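Local coordinates for protein 5'-deoxynucleotidase (Archaeoglobus fulgidus, PDB 1YNB) that probably hydrolyses 2'-deoxyribonucleoside 5'-phosphates to the deoxynucleoside and phosphate as a metal-dependent homodimeric enzyme of the HD-domain family, at residues E158-R161 / V162-E165. Sequence-based numbering, arbitrary orientation.
Sequences EIYR and VLME
Tyr160 and Met164, one helical turn apart, meet through a CH-pi contact: Met164 CG lies over one face of the phenol ring, 3.9 Å from its centroid and displaced toward the rim, with Tyr160 CE1 its nearest ring atom at 3.6 Å. The ring reaches this place because Tyr160 CG stands anti to the backbone N (chi1 177°), which swings the ring along the helix toward the next turn. Met164 bends at chi2 and chi3, and its SD adds a Met-aromatic contact at an oblique 4.9 Å from the Tyr160 centroid. Leu163 CD1 touches the same ring more loosely, 4.3 Å from Tyr160 CD1.

Four i to i+4 backbone hydrogen bonds carry the helix through these residues. The one from Met164 N to Tyr160 O (3.0 Å) runs nearly straight at 166°, whereas that from Glu165 N to Arg161 O is bent to 136°.

Charges meet more weakly on the exposed side. The extended Arg161 chain brings NE within 3.9 Å of Glu165 OE2, a long salt bridge; OE2 sits to one side of the guanidinium plane, so the pair attracts by charge without a hydrogen bond.

Tyr160 OH is hydrogen-bonded to Ala146 O in a preceding loop; an alanine in place of the tyrosine would probably leave that carbonyl without its hydroxyl partner and Met164 CG without a ring to lie against. Helix 154-166, the last of this all-helical, HD-domain-type fold, packs through Ile159, Tyr160 and Leu163 on helix 117-135, and through Ile159 also on helix 39-56, while Glu158, Ile159, Val162 and Leu163 touch Met7, Val11, Asp8 and His15 of the second subunit, respectively.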
loop_
_atom_site.group_PDB
_atom_site.type_symbol
_atom_site.label_atom_id
_atom_site.label_comp_id
_atom_site.label_asym_id
_atom_site.label_seq_id
_atom_site.Cartn_x
_atom_site.Cartn_y
_atom_site.Cartn_z
ATOM N N GLU A 158 -8.598 -10.201 23.828
ATOM C CA GLU A 158 -7.197 -10.521 24.062
ATOM C C GLU A 158 -6.293 -9.715 23.104
ATOM O O GLU A 158 -5.279 -9.124 23.519
ATOM C CB GLU A 158 -6.995 -12.039 23.877
ATOM C CG GLU A 158 -5.573 -12.573 24.135
ATOM C CD GLU A 158 -5.495 -14.121 24.309
ATOM O OE1 GLU A 158 -6.324 -14.876 23.731
ATOM O OE2 GLU A 158 -4.574 -14.591 25.023
ATOM N N ILE A 159 -6.668 -9.681 21.831
ATOM C CA ILE A 159 -5.876 -8.937 20.832
ATOM C C ILE A 159 -5.868 -7.441 21.203
ATOM O O ILE A 159 -4.849 -6.777 21.131
ATOM C CB ILE A 159 -6.489 -9.117 19.424
ATOM C CG1 ILE A 159 -6.199 -10.536 18.929
ATOM C CG2 ILE A 159 -5.852 -8.131 18.402
ATOM C CD1 ILE A 159 -6.861 -10.806 17.599
ATOM N N TYR A 160 -7.028 -6.921 21.562
ATOM C CA TYR A 160 -7.156 -5.516 21.956
ATOM C C TYR A 160 -6.263 -5.216 23.173
ATOM O O TYR A 160 -5.565 -4.196 23.220
ATOM C CB TYR A 160 -8.615 -5.227 22.307
ATOM C CG TYR A 160 -8.878 -3.835 22.799
ATOM C CD1 TYR A 160 -8.704 -2.735 21.960
ATOM C CD2 TYR A 160 -9.285 -3.602 24.112
ATOM C CE1 TYR A 160 -8.932 -1.445 22.410
ATOM C CE2 TYR A 160 -9.517 -2.288 24.583
ATOM C CZ TYR A 160 -9.340 -1.220 23.719
ATOM O OH TYR A 160 -9.593 0.074 24.151
ATOM N N ARG A 161 -6.285 -6.099 24.163
ATOM C CA ARG A 161 -5.470 -5.875 25.353
ATOM C C ARG A 161 -3.993 -5.730 24.991
ATOM O O ARG A 161 -3.308 -4.839 25.499
ATOM C CB ARG A 161 -5.655 -7.024 26.378
ATOM C CG ARG A 161 -4.792 -6.809 27.629
ATOM C CD ARG A 161 -4.972 -7.859 28.690
ATOM N NE ARG A 161 -4.189 -7.527 29.884
ATOM C CZ ARG A 161 -4.016 -8.357 30.915
ATOM N NH1 ARG A 161 -4.573 -9.563 30.898
ATOM N NH2 ARG A 161 -3.302 -7.985 31.971
ATOM N N VAL A 162 -3.487 -6.609 24.118
ATOM C CA VAL A 162 -2.085 -6.530 23.727
ATOM C C VAL A 162 -1.831 -5.285 22.859
ATOM O O VAL A 162 -0.788 -4.648 23.007
ATOM C CB VAL A 162 -1.623 -7.831 22.997
ATOM C CG1 VAL A 162 -0.182 -7.697 22.475
ATOM C CG2 VAL A 162 -1.680 -8.988 24.005
ATOM N N LEU A 163 -2.779 -4.947 21.977
ATOM C CA LEU A 163 -2.656 -3.753 21.119
ATOM C C LEU A 163 -2.394 -2.545 22.024
ATOM O O LEU A 163 -1.497 -1.734 21.758
ATOM C CB LEU A 163 -3.967 -3.471 20.386
ATOM C CG LEU A 163 -4.176 -2.602 19.123
ATOM C CD1 LEU A 163 -5.417 -1.712 19.307
ATOM C CD2 LEU A 163 -2.918 -1.875 18.683
ATOM N N MET A 164 -3.220 -2.411 23.059
ATOM C CA MET A 164 -3.097 -1.262 23.961
ATOM C C MET A 164 -1.955 -1.345 24.966
ATOM O O MET A 164 -1.506 -0.303 25.482
ATOM C CB MET A 164 -4.442 -1.008 24.658
ATOM C CG MET A 164 -5.647 -0.758 23.682
ATOM S SD MET A 164 -5.389 0.651 22.541
ATOM C CE MET A 164 -5.917 2.065 23.652
ATOM N N GLU A 165 -1.477 -2.555 25.266
ATOM C CA GLU A 165 -0.338 -2.695 26.171
ATOM C C GLU A 165 0.894 -2.216 25.413
ATOM O O GLU A 165 1.729 -1.501 25.958
ATOM C CB GLU A 165 -0.087 -4.152 26.549
ATOM C CG GLU A 165 -1.105 -4.748 27.492
ATOM C CD GLU A 165 -0.720 -6.165 27.890
ATOM O OE1 GLU A 165 -0.543 -7.031 26.983
ATOM O OE2 GLU A 165 -0.585 -6.399 29.112
#